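Local coordinates for malonyl CoA-acyl carrier protein transacylase (Burkholderia pseudomallei, PDB 3G87) that probably transfers malonyl groups from malonyl-CoA to the holo form of acyl carrier protein, releasing coenzyme A, at residues 96-101 and 221-226; 229-234 and 255-260; 45-50 and 54-59; 19-24 and 67-72; 178-181 and 185-188. One frame throughout, in Å; residues are numbered along the deposited sequence.

Contact 1 of 5, residues 96-101 and 221-226; sequences FNALLA and IPVISN
Ala98 on helix 94-101 and Val223 on the short strand 223-224 mark the closest approach of the two backbones, their CA atoms 6.3 Å apart. The gap has widened to 7.8 Å between the CA atoms of Ala101 and Ile221, where the helix ends and residue 221 is still in the preceding loop. A gap of this size suits a small residue facing a branched one, and Ala98 turns its methyl toward the strand, CB lying 3.6 Å from Val223 CG1. That same CG1 branch, placed anti to the backbone N of Val223 (chi1 173°), also meets Leu99 CD2 at 4.0 Å, the leucine and valine side chains crossing at about a right angle. The other branch, Val223 CG2, rests 3.6 Å from the carbonyl oxygen Ala98 O, so one valine uses one methyl on side chains and the other on the helix backbone. Farther out, Ile221 CD1 comes within 4.1 Å of Ala101 O. At the far end of 221-226, Asn226 hydrogen-bonds through its side chain to Ser92 N and Gly90 O, in a GxSxG turn consistent with the nucleophile elbow of this acyltransferase family. No hydrogen bond joins the two segments. Apolar surface and the fit of methyls against side chains and backbone oxygens therefore seat the helix after the elbow against the edge strand of the parallel sheet.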
# COMPACT_ATOMS: atom_id res chain seq x y z
N PHE A 96 2.67 -6.11 2.39
CA PHE A 96 3.82 -6.89 2.68
C PHE A 96 4.26 -6.82 4.10
O PHE A 96 4.59 -7.79 4.64
CB PHE A 96 4.94 -6.54 1.75
CG PHE A 96 4.76 -7.08 0.41
CD1 PHE A 96 5.21 -8.31 0.09
CD2 PHE A 96 4.09 -6.37 -0.53
CE1 PHE A 96 5.00 -8.79 -1.12
CE2 PHE A 96 3.91 -6.86 -1.72
CZ PHE A 96 4.36 -8.07 -2.03
N ASN A 97 4.22 -5.65 4.71
CA ASN A 97 4.46 -5.53 6.15
C ASN A 97 3.37 -6.13 7.04
O ASN A 97 3.68 -6.53 8.16
CB ASN A 97 4.66 -4.09 6.54
CG ASN A 97 5.86 -3.50 5.90
OD1 ASN A 97 5.74 -2.75 4.90
ND2 ASN A 97 7.04 -3.79 6.47
N ALA A 98 2.11 -6.11 6.60
CA ALA A 98 0.98 -6.82 7.30
C ALA A 98 1.23 -8.33 7.30
O ALA A 98 1.11 -8.98 8.34
CB ALA A 98 -0.39 -6.54 6.59
N LEU A 99 1.54 -8.89 6.13
CA LEU A 99 1.88 -10.30 6.00
C LEU A 99 3.11 -10.65 6.85
O LEU A 99 3.13 -11.71 7.51
CB LEU A 99 2.09 -10.70 4.53
CG LEU A 99 0.87 -10.60 3.60
CD1 LEU A 99 1.24 -10.83 2.10
CD2 LEU A 99 -0.25 -11.59 4.08
N LEU A 100 4.10 -9.73 6.90
CA LEU A 100 5.27 -9.93 7.76
C LEU A 100 4.86 -10.06 9.24
O LEU A 100 5.25 -11.02 9.91
CB LEU A 100 6.26 -8.78 7.58
CG LEU A 100 7.46 -8.84 8.52
CD1 LEU A 100 8.31 -10.09 8.31
CD2 LEU A 100 8.34 -7.53 8.38
N ALA A 101 4.09 -9.08 9.74
CA ALA A 101 3.60 -9.10 11.11
C ALA A 101 2.66 -10.24 11.39
O ALA A 101 2.49 -10.55 12.53
CB ALA A 101 2.94 -7.77 11.48
N ILE A 221 -2.30 -13.80 12.51
CA ILE A 221 -3.15 -12.67 12.91
C ILE A 221 -3.84 -12.27 11.58
O ILE A 221 -3.18 -12.28 10.53
CB ILE A 221 -2.31 -11.45 13.51
CG1 ILE A 221 -1.51 -11.87 14.74
CG2 ILE A 221 -3.21 -10.28 13.89
CD1 ILE A 221 -0.56 -10.78 15.30
N PRO A 222 -5.18 -12.03 11.60
CA PRO A 222 -5.93 -11.79 10.34
C PRO A 222 -5.34 -10.62 9.55
O PRO A 222 -5.04 -9.56 10.13
CB PRO A 222 -7.33 -11.41 10.82
CG PRO A 222 -7.47 -12.09 12.20
CD PRO A 222 -6.07 -12.27 12.77
N VAL A 223 -5.14 -10.80 8.25
CA VAL A 223 -4.61 -9.72 7.42
C VAL A 223 -5.68 -9.41 6.40
O VAL A 223 -6.13 -10.34 5.71
CB VAL A 223 -3.28 -10.15 6.72
CG1 VAL A 223 -2.84 -9.10 5.74
CG2 VAL A 223 -2.17 -10.39 7.76
N ILE A 224 -6.13 -8.17 6.34
CA ILE A 224 -7.23 -7.82 5.40
C ILE A 224 -6.65 -7.53 4.04
O ILE A 224 -5.80 -6.65 3.89
CB ILE A 224 -8.10 -6.61 5.81
CG1 ILE A 224 -8.53 -6.69 7.29
CG2 ILE A 224 -9.33 -6.64 4.95
CD1 ILE A 224 -9.25 -7.95 7.63
N SER A 225 -7.07 -8.31 3.07
CA SER A 225 -6.45 -8.27 1.79
C SER A 225 -6.98 -7.10 0.98
O SER A 225 -8.18 -6.87 0.94
CB SER A 225 -6.71 -9.60 1.09
OG SER A 225 -6.86 -9.44 -0.31
N ASN A 226 -6.11 -6.41 0.29
CA ASN A 226 -6.43 -5.29 -0.57
C ASN A 226 -7.37 -5.65 -1.71
O ASN A 226 -8.12 -4.85 -2.13
CB ASN A 226 -5.19 -4.67 -1.19
CG ASN A 226 -4.42 -3.71 -0.30
OD1 ASN A 226 -3.36 -3.34 -0.65
ND2 ASN A 226 -4.94 -3.34 0.81

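Contact 2 of 5, residues 229-234 and 255-260; sequences ARPYEN and IRYLLA
In a loop-on-helix contact beside the edge strand of the parallel sheet, Ala229, Arg230 and Pro231 of the loop that follows strand 223-224 close round Tyr257 of helix 251-264. Tyr257 carries the helix side alone. Its CG stands anti to the backbone N (chi1 175°), which sends the ring out from the helix toward the loop, and it also touches Ile224 of the strand. Over one ring face comes Arg230: its CD sits 3.7 Å from the centroid of the Tyr257 ring in a CH-pi contact, and its guanidinium continues across the rim, where Tyr257 CD1 lies 3.2 Å above the guanidinium plane. Ring and guanidinium are nearly parallel, 18° apart. What holds the guanidinium there is a bond inside the loop: Arg230 NH1 donates to Ala229 O over 3.0 Å, nearly straight at 166°, with the oxygen in the guanidinium plane although the donor stands above the carbonyl plane. Ala229 O in turn lies 3.6 Å from Tyr257 CB. Pro231 completes the seat, its CD 3.6 Å from Tyr257 CE2, the rigid pyrrolidine crossing the phenol at about a right angle. Arginine suits this surface position, since its methylenes can cover an aromatic ring while the guanidinium keeps a polar partner in Ala229 O. Loop and helix are thus joined by dispersion and CH-pi attraction, with the guanidinium kept nearly parallel to the ring by its bond to the loop backbone.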
# COMPACT_ATOMS: atom_id res chain seq x y z
N ALA A 229 -10.88 -6.95 0.31
CA ALA A 229 -11.36 -6.25 1.46
C ALA A 229 -11.80 -7.24 2.55
O ALA A 229 -12.64 -6.92 3.41
CB ALA A 229 -12.50 -5.30 1.06
N ARG A 230 -11.21 -8.43 2.55
CA ARG A 230 -11.56 -9.45 3.54
C ARG A 230 -10.28 -10.17 4.00
O ARG A 230 -9.26 -10.06 3.34
CB ARG A 230 -12.57 -10.45 2.94
CG ARG A 230 -13.99 -9.92 2.62
CD ARG A 230 -14.71 -9.53 3.89
NE ARG A 230 -16.09 -9.08 3.69
CZ ARG A 230 -16.47 -7.85 3.34
NH1 ARG A 230 -15.59 -6.87 3.10
NH2 ARG A 230 -17.76 -7.60 3.20
N PRO A 231 -10.32 -10.88 5.10
CA PRO A 231 -9.17 -11.64 5.56
C PRO A 231 -8.59 -12.61 4.50
O PRO A 231 -9.32 -13.32 3.87
CB PRO A 231 -9.75 -12.40 6.73
CG PRO A 231 -10.96 -11.82 7.02
CD PRO A 231 -11.49 -11.14 5.93
N TYR A 232 -7.29 -12.58 4.31
CA TYR A 232 -6.56 -13.59 3.58
C TYR A 232 -7.00 -15.01 3.97
O TYR A 232 -7.07 -15.36 5.10
CB TYR A 232 -5.05 -13.43 3.78
CG TYR A 232 -4.26 -12.69 2.72
CD1 TYR A 232 -4.03 -11.34 2.81
CD2 TYR A 232 -3.67 -13.35 1.68
CE1 TYR A 232 -3.33 -10.70 1.91
CE2 TYR A 232 -2.98 -12.71 0.76
CZ TYR A 232 -2.79 -11.37 0.87
OH TYR A 232 -2.06 -10.73 -0.04
N GLU A 233 -7.32 -15.81 2.99
CA GLU A 233 -7.76 -17.14 3.28
C GLU A 233 -6.58 -18.01 3.60
O GLU A 233 -5.53 -17.74 3.18
CB GLU A 233 -8.48 -17.70 2.09
CG GLU A 233 -9.93 -17.38 2.04
CD GLU A 233 -10.51 -17.67 0.71
OE1 GLU A 233 -11.02 -18.79 0.56
OE2 GLU A 233 -10.41 -16.82 -0.20
N ASN A 234 -6.76 -19.07 4.34
CA ASN A 234 -5.70 -20.02 4.49
C ASN A 234 -5.47 -20.69 3.15
O ASN A 234 -6.39 -21.01 2.46
CB ASN A 234 -5.98 -21.01 5.60
CG ASN A 234 -5.87 -20.41 6.95
OD1 ASN A 234 -5.20 -19.46 7.15
ND2 ASN A 234 -6.54 -20.98 7.89
N ILE A 255 -11.06 -1.09 5.77
CA ILE A 255 -11.32 -0.39 6.99
C ILE A 255 -12.75 -0.60 7.46
O ILE A 255 -12.97 -1.00 8.55
CB ILE A 255 -11.03 1.12 6.86
CG1 ILE A 255 -9.61 1.34 6.43
CG2 ILE A 255 -11.33 1.85 8.12
CD1 ILE A 255 -8.64 0.90 7.37
N ARG A 256 -13.72 -0.29 6.62
CA ARG A 256 -15.15 -0.50 6.94
C ARG A 256 -15.46 -1.96 7.37
O ARG A 256 -16.28 -2.21 8.27
CB ARG A 256 -16.01 -0.07 5.74
CG ARG A 256 -16.22 1.43 5.68
CD ARG A 256 -17.06 1.86 4.45
NE ARG A 256 -17.67 3.18 4.60
CZ ARG A 256 -18.38 3.81 3.65
NH1 ARG A 256 -18.57 3.25 2.43
NH2 ARG A 256 -18.91 5.01 3.90
N TYR A 257 -14.80 -2.93 6.74
CA TYR A 257 -14.96 -4.29 7.18
C TYR A 257 -14.46 -4.41 8.62
O TYR A 257 -15.09 -5.08 9.42
CB TYR A 257 -14.20 -5.29 6.27
CG TYR A 257 -14.24 -6.72 6.79
CD1 TYR A 257 -15.39 -7.50 6.64
CD2 TYR A 257 -13.13 -7.29 7.45
CE1 TYR A 257 -15.43 -8.83 7.14
CE2 TYR A 257 -13.16 -8.63 7.93
CZ TYR A 257 -14.30 -9.40 7.75
OH TYR A 257 -14.39 -10.73 8.21
N LEU A 258 -13.36 -3.76 8.97
CA LEU A 258 -12.90 -3.84 10.36
C LEU A 258 -13.84 -3.16 11.31
O LEU A 258 -14.07 -3.69 12.39
CB LEU A 258 -11.49 -3.26 10.57
CG LEU A 258 -10.48 -4.09 9.74
CD1 LEU A 258 -9.12 -3.41 9.61
CD2 LEU A 258 -10.40 -5.53 10.23
N LEU A 259 -14.37 -1.99 10.93
CA LEU A 259 -15.33 -1.26 11.78
C LEU A 259 -16.58 -2.10 12.13
O LEU A 259 -16.97 -2.16 13.29
CB LEU A 259 -15.75 0.07 11.13
CG LEU A 259 -14.61 1.10 10.92
CD1 LEU A 259 -15.13 2.32 10.27
CD2 LEU A 259 -13.92 1.48 12.23
N ALA A 260 -17.17 -2.75 11.11
CA ALA A 260 -18.32 -3.67 11.26
C ALA A 260 -18.00 -4.93 12.08
O ALA A 260 -18.80 -5.39 12.89
CB ALA A 260 -18.87 -4.08 9.90

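Contact 3 of 5, residues 45-50 and 54-59; sequences RALCVD and DELGRT
Leu47 and Leu56 provide the apolar part of the contact, with Leu47 CG 3.9 Å from Leu56 CD2 and the two side chains meeting at a slant. Leu47 CG is anti to the backbone N (chi1 166°), which carries its CD1 across to Glu55, 3.6 Å from Glu55 CB; here the aliphatic base of an acidic residue serves as a hydrophobic surface. A second kind of contact sets carbon against carbonyl oxygen. Leu56 CG lies 3.6 Å from Leu47 O, and Leu56 CD1 is 4.1 Å from Cys48 O, so this leucine lies over two carbonyls in the wider pi-type turn at 46-50. Polar bonds hold the loop rather than cross the contact: Glu55 OE2 forms a salt bridge with Arg53 NE, and the two carboxylate oxygens of Asp51 accept from the backbone N of Glu55 and of Leu56. Within the loop, Arg58 N bonds to Glu55 O at 3.0 Å and closes a type I beta turn. Arg58 is also the N-cap of helix 59-81. Two successive helices of the acyltransferase domain are thus joined by a short loop, in which Leu47 and Leu56 pack helix 44-50 against the turn and Leu56 also touches Ala65 of helix 59-81.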
# COMPACT_ATOMS: atom_id res chain seq x y z
N ARG A 45 19.93 2.58 4.44
CA ARG A 45 19.90 3.73 5.36
C ARG A 45 20.22 4.99 4.59
O ARG A 45 19.60 6.02 4.82
CB ARG A 45 20.90 3.56 6.53
CG ARG A 45 20.81 4.73 7.53
CD ARG A 45 22.03 4.81 8.45
NE ARG A 45 21.84 5.83 9.46
CZ ARG A 45 22.05 7.12 9.29
NH1 ARG A 45 22.55 7.57 8.14
NH2 ARG A 45 21.78 7.96 10.30
N ALA A 46 21.20 4.91 3.69
CA ALA A 46 21.58 6.03 2.85
C ALA A 46 20.38 6.44 2.00
O ALA A 46 20.04 7.62 1.93
CB ALA A 46 22.76 5.66 1.98
N LEU A 47 19.72 5.48 1.36
CA LEU A 47 18.62 5.79 0.45
C LEU A 47 17.53 6.53 1.22
O LEU A 47 16.97 7.53 0.73
CB LEU A 47 18.08 4.47 -0.15
CG LEU A 47 16.70 4.53 -0.89
CD1 LEU A 47 16.77 5.28 -2.24
CD2 LEU A 47 16.15 3.16 -1.15
N CYS A 48 17.25 6.05 2.45
CA CYS A 48 16.19 6.61 3.32
C CYS A 48 16.47 7.96 4.05
O CYS A 48 15.61 8.92 4.04
CB CYS A 48 15.73 5.55 4.34
SG CYS A 48 14.77 4.14 3.62
N VAL A 49 17.65 8.04 4.68
CA VAL A 49 17.99 9.20 5.52
C VAL A 49 18.57 10.33 4.67
O VAL A 49 18.11 11.47 4.77
CB VAL A 49 18.94 8.82 6.71
CG1 VAL A 49 19.44 10.06 7.42
CG2 VAL A 49 18.24 7.86 7.69
N ASP A 50 19.52 10.00 3.79
CA ASP A 50 20.21 10.99 2.97
C ASP A 50 19.63 11.17 1.55
O ASP A 50 19.66 12.28 1.02
CB ASP A 50 21.71 10.63 2.81
CG ASP A 50 22.40 10.23 4.16
OD1 ASP A 50 22.05 10.96 5.16
OD2 ASP A 50 23.28 9.23 4.18
N ASP A 54 18.33 11.24 -5.20
CA ASP A 54 16.94 11.53 -5.29
C ASP A 54 16.13 10.40 -5.90
O ASP A 54 15.46 10.54 -6.85
CB ASP A 54 16.76 12.85 -6.01
CG ASP A 54 17.40 13.99 -5.27
OD1 ASP A 54 16.72 14.54 -4.42
OD2 ASP A 54 18.57 14.33 -5.50
N GLU A 55 16.26 9.25 -5.26
CA GLU A 55 15.80 7.97 -5.72
C GLU A 55 14.52 7.52 -5.07
O GLU A 55 13.85 6.71 -5.61
CB GLU A 55 16.86 6.92 -5.46
CG GLU A 55 17.89 6.87 -6.50
CD GLU A 55 19.15 6.19 -6.09
OE1 GLU A 55 19.36 5.93 -4.95
OE2 GLU A 55 19.95 5.92 -6.94
N LEU A 56 14.19 8.08 -3.92
CA LEU A 56 13.04 7.69 -3.14
C LEU A 56 11.71 7.67 -3.89
O LEU A 56 10.90 6.84 -3.65
CB LEU A 56 12.94 8.48 -1.84
CG LEU A 56 13.71 8.02 -0.60
CD1 LEU A 56 13.56 8.96 0.50
CD2 LEU A 56 13.49 6.61 -0.13
N GLY A 57 11.53 8.58 -4.83
CA GLY A 57 10.31 8.61 -5.63
C GLY A 57 10.19 7.67 -6.84
O GLY A 57 9.12 7.61 -7.53
N ARG A 58 11.26 6.94 -7.14
CA ARG A 58 11.21 5.99 -8.27
C ARG A 58 10.86 4.61 -7.70
O ARG A 58 11.53 4.14 -6.79
CB ARG A 58 12.52 6.01 -9.01
CG ARG A 58 12.90 7.43 -9.49
CD ARG A 58 14.34 7.50 -9.81
NE ARG A 58 14.57 6.68 -10.99
CZ ARG A 58 15.74 6.18 -11.36
NH1 ARG A 58 16.85 6.41 -10.62
NH2 ARG A 58 15.80 5.42 -12.47
N THR A 59 9.81 3.98 -8.20
CA THR A 59 9.15 2.82 -7.53
C THR A 59 10.12 1.66 -7.19
O THR A 59 9.90 0.93 -6.26
CB THR A 59 7.81 2.35 -8.32
OG1 THR A 59 6.89 1.64 -7.46
CG2 THR A 59 8.15 1.48 -9.49

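Contact 4 of 5, residues 19-24 and 67-72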
# COMPACT_ATOMS: atom_id res chain seq x y z
N LYS A 19 12.54 11.80 2.44
CA LYS A 19 13.94 11.74 2.86
C LYS A 19 13.95 11.99 4.39
O LYS A 19 13.34 12.95 4.84
CB LYS A 19 14.68 12.84 2.13
CG LYS A 19 16.18 12.91 2.26
CD LYS A 19 16.60 14.37 2.10
CE LYS A 19 18.10 14.59 1.85
NZ LYS A 19 18.43 14.53 0.36
N GLY A 20 14.61 11.13 5.16
CA GLY A 20 14.75 11.30 6.61
C GLY A 20 13.99 10.17 7.31
O GLY A 20 14.19 9.92 8.51
N MET A 21 13.15 9.45 6.56
CA MET A 21 12.38 8.33 7.10
C MET A 21 13.30 7.23 7.67
O MET A 21 14.40 6.95 7.14
CB MET A 21 11.44 7.75 6.04
CG MET A 21 12.17 7.05 4.92
SD MET A 21 11.31 6.71 3.34
CE MET A 21 9.97 5.71 3.84
N GLY A 22 12.84 6.58 8.69
CA GLY A 22 13.66 5.61 9.34
C GLY A 22 14.49 6.20 10.45
O GLY A 22 14.23 5.93 11.53
N GLY A 23 15.47 7.01 10.12
CA GLY A 23 16.25 7.71 11.12
C GLY A 23 17.15 6.82 11.93
O GLY A 23 17.92 6.12 11.40
N ALA A 24 17.00 6.85 13.23
CA ALA A 24 17.85 6.11 14.12
C ALA A 24 17.46 4.66 14.25
O ALA A 24 18.23 3.88 14.71
CB ALA A 24 17.90 6.76 15.41
N TYR A 67 9.03 -0.63 2.88
CA TYR A 67 8.98 -1.91 3.55
C TYR A 67 9.88 -1.95 4.76
O TYR A 67 9.46 -2.39 5.84
CB TYR A 67 9.35 -3.06 2.58
CG TYR A 67 9.43 -4.45 3.24
CD1 TYR A 67 8.27 -5.24 3.42
CD2 TYR A 67 10.65 -4.96 3.69
CE1 TYR A 67 8.34 -6.50 4.02
CE2 TYR A 67 10.73 -6.21 4.34
CZ TYR A 67 9.58 -6.99 4.46
OH TYR A 67 9.65 -8.23 5.07
N VAL A 68 11.12 -1.51 4.60
CA VAL A 68 12.10 -1.63 5.68
C VAL A 68 11.76 -0.64 6.79
O VAL A 68 11.79 -0.96 7.98
CB VAL A 68 13.54 -1.43 5.17
CG1 VAL A 68 14.51 -1.54 6.31
CG2 VAL A 68 13.87 -2.46 4.09
N VAL A 69 11.40 0.58 6.39
CA VAL A 69 10.97 1.55 7.38
C VAL A 69 9.70 1.10 8.10
O VAL A 69 9.63 1.14 9.36
CB VAL A 69 10.94 2.96 6.83
CG1 VAL A 69 10.36 3.94 7.86
CG2 VAL A 69 12.44 3.40 6.43
N ASN A 70 8.71 0.62 7.35
CA ASN A 70 7.52 0.13 8.01
C ASN A 70 7.90 -0.99 8.99
O ASN A 70 7.44 -1.00 10.12
CB ASN A 70 6.52 -0.42 6.99
CG ASN A 70 5.87 0.65 6.17
OD1 ASN A 70 6.09 1.87 6.36
ND2 ASN A 70 5.05 0.21 5.21
N ALA A 71 8.70 -1.95 8.55
CA ALA A 71 9.11 -3.05 9.43
C ALA A 71 9.82 -2.61 10.70
O ALA A 71 9.53 -3.09 11.79
CB ALA A 71 10.02 -4.00 8.66
N LEU A 72 10.81 -1.74 10.57
CA LEU A 72 11.60 -1.35 11.72
C LEU A 72 10.73 -0.62 12.73
O LEU A 72 10.77 -0.92 13.93
CB LEU A 72 12.77 -0.49 11.25
CG LEU A 72 14.10 -1.26 11.07
CD1 LEU A 72 13.99 -2.67 10.45
CD2 LEU A 72 15.10 -0.42 10.31
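Val69 of the long helix 59-81 packs against Met21 and Gly22 in a buried loop-to-helix contact of the alpha/beta core, where the glycine-rich loop after strand 6-11 crosses the helix surface on its way to helix 25-28. The backbones come close: Gly22 CA and Val69 CA are 5.2 Å apart. Glycine fits this place because it brings no side chain between loop and helix, and because its phi and psi of 90° and -70° are strained for any residue with a beta carbon. Val69 spreads both methyls over the bare glycine backbone, CG1 lying 3.7 Å from Gly22 N and CG2 3.9 Å from Gly22 CA. Beta branching thus sets two methyls side by side on the same piece of main chain. Phe26, from helix 25-28, also touches Val69. Met21 flanks the glycine, and its flexible thioether adapts to several neighbours, among them Leu56 and His276. Its CG is tucked between the backbone N and the carbonyl carbon (chi1 69°), and the chain runs extended and then bends at chi3, which swings the methyl back over the valine. Met21 CG ends 4.0 Å from Val69 CG2, while Met21 CE lies 4.2 Å from Val69 CB.

Contact 5 of 5, residues 178-181 and 185-188; sequences LFQH and RYLR
Phe179 and Tyr186 form the tight part of a contact at the edge of the ferredoxin-like subdomain, where the loop after helix 169-175 doubles back before strand 185-188, an outermost strand of the antiparallel sheet. Here main chain meets main chain: Phe179 O lies 3.5 Å from Arg185 C and 3.7 Å from Tyr186 N. The two beta carbons, Phe179 CB and Tyr186 CB, are 4.1 Å apart. From there the rings diverge. Phe179 is buried, which suits a purely hydrocarbon ring; it packs on Val184 and on Thr143 of helix 137-146, and Leu178 CB lies 4.2 Å above one face of the Phe179 ring. The looser side belongs to Gln180 and Arg185, both exposed. Their CA atoms come within 5.1 Å of each other, yet Arg185 points its beta carbon away from the loop and lies against Val133, which suits a long, charged residue at an exposed position. Gln180 passes obliquely by Tyr186. No hydrogen bond joins the two segments; the strand pairs instead with strand 127-133, Arg185 with Val133 and Leu187 with Ala131. Tyr186 suits the boundary between these sides. With CG anti to the backbone N (chi1 167°), its ring projects from the strand toward helix 169-175, touches Ala175, and ends with Tyr186 OH hydrogen-bonded to Ile172 O.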
# COMPACT_ATOMS: atom_id res chain seq x y z
N LEU A 178 -11.04 17.47 -16.28
CA LEU A 178 -12.38 16.99 -15.99
C LEU A 178 -12.72 16.94 -14.55
O LEU A 178 -13.83 16.80 -14.21
CB LEU A 178 -12.64 15.63 -16.59
CG LEU A 178 -12.24 15.43 -18.03
CD1 LEU A 178 -12.25 14.04 -18.41
CD2 LEU A 178 -13.10 16.22 -18.88
N PHE A 179 -11.71 17.04 -13.71
CA PHE A 179 -11.88 16.97 -12.29
C PHE A 179 -11.38 18.22 -11.58
O PHE A 179 -10.81 18.14 -10.52
CB PHE A 179 -11.21 15.71 -11.73
CG PHE A 179 -11.75 14.43 -12.28
CD1 PHE A 179 -12.98 13.98 -11.94
CD2 PHE A 179 -11.03 13.72 -13.20
CE1 PHE A 179 -13.45 12.88 -12.49
CE2 PHE A 179 -11.50 12.60 -13.73
CZ PHE A 179 -12.69 12.17 -13.37
N GLN A 180 -11.57 19.37 -12.19
CA GLN A 180 -11.28 20.61 -11.51
C GLN A 180 -12.42 21.54 -11.64
O GLN A 180 -12.53 22.29 -12.57
CB GLN A 180 -10.02 21.23 -11.99
CG GLN A 180 -8.83 20.53 -11.50
CD GLN A 180 -7.70 20.64 -12.43
OE1 GLN A 180 -6.78 19.87 -12.36
NE2 GLN A 180 -7.76 21.59 -13.32
N HIS A 181 -13.29 21.46 -10.67
CA HIS A 181 -14.46 22.23 -10.68
C HIS A 181 -15.22 21.94 -9.45
O HIS A 181 -15.14 20.84 -8.95
CB HIS A 181 -15.31 21.79 -11.84
CG HIS A 181 -15.93 20.45 -11.66
ND1 HIS A 181 -17.19 20.28 -11.15
CD2 HIS A 181 -15.47 19.22 -11.94
CE1 HIS A 181 -17.48 19.00 -11.13
NE2 HIS A 181 -16.45 18.34 -11.61
N ARG A 185 -11.27 18.01 -6.83
CA ARG A 185 -9.86 18.37 -7.11
C ARG A 185 -9.06 17.19 -7.68
O ARG A 185 -9.45 16.03 -7.56
CB ARG A 185 -9.18 18.92 -5.85
CG ARG A 185 -9.60 20.36 -5.41
CD ARG A 185 -8.71 20.94 -4.22
NE ARG A 185 -8.90 20.26 -2.92
CZ ARG A 185 -7.91 19.79 -2.13
NH1 ARG A 185 -6.62 19.95 -2.47
NH2 ARG A 185 -8.22 19.18 -0.99
N TYR A 186 -7.96 17.50 -8.33
CA TYR A 186 -7.15 16.53 -9.03
C TYR A 186 -5.69 16.66 -8.72
O TYR A 186 -5.17 17.70 -8.72
CB TYR A 186 -7.41 16.64 -10.53
CG TYR A 186 -6.49 15.95 -11.49
CD1 TYR A 186 -6.90 14.86 -12.21
CD2 TYR A 186 -5.25 16.44 -11.73
CE1 TYR A 186 -6.10 14.27 -13.10
CE2 TYR A 186 -4.44 15.85 -12.61
CZ TYR A 186 -4.87 14.76 -13.30
OH TYR A 186 -4.03 14.18 -14.18
N LEU A 187 -5.04 15.55 -8.48
CA LEU A 187 -3.60 15.56 -8.27
C LEU A 187 -2.85 14.48 -9.02
O LEU A 187 -3.00 13.36 -8.75
CB LEU A 187 -3.29 15.55 -6.78
CG LEU A 187 -1.87 15.64 -6.23
CD1 LEU A 187 -1.08 16.85 -6.69
CD2 LEU A 187 -1.80 15.44 -4.73
N ARG A 188 -2.03 14.88 -9.96
CA ARG A 188 -1.15 13.97 -10.65
C ARG A 188 -0.12 13.40 -9.71
O ARG A 188 0.45 14.11 -8.91
CB ARG A 188 -0.44 14.63 -11.82
CG ARG A 188 0.46 13.70 -12.62
CD ARG A 188 -0.18 13.16 -13.83
NE ARG A 188 0.59 12.25 -14.67
CZ ARG A 188 0.76 12.43 -15.97
NH1 ARG A 188 0.25 13.47 -16.56
NH2 ARG A 188 1.44 11.57 -16.67

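In the fold
Along the chain, contact 4 opens first and encloses contact 3; contact 1 then spans a long excursion holding contact 5, and contact 2 comes last. Contacts 3 and 4 have centres 11 Å apart and share a probable hydrogen bond, Cys48 O to Gly20 N. Contacts 1 and 2, also 11 Å between centres, meet through the residues around strand 223-224. Asn97 links contact 1 to helix 59-81 of contact 4, by bonding Tyr67 O and Asn70. These four form a continuous band across the large alpha/beta subdomain, with its parallel sheet, whereas contact 5 lies about 32 Å from contact 1, centre to centre, in the inserted ferredoxin-like subdomain, a two-part build seen in malonyl transacylases.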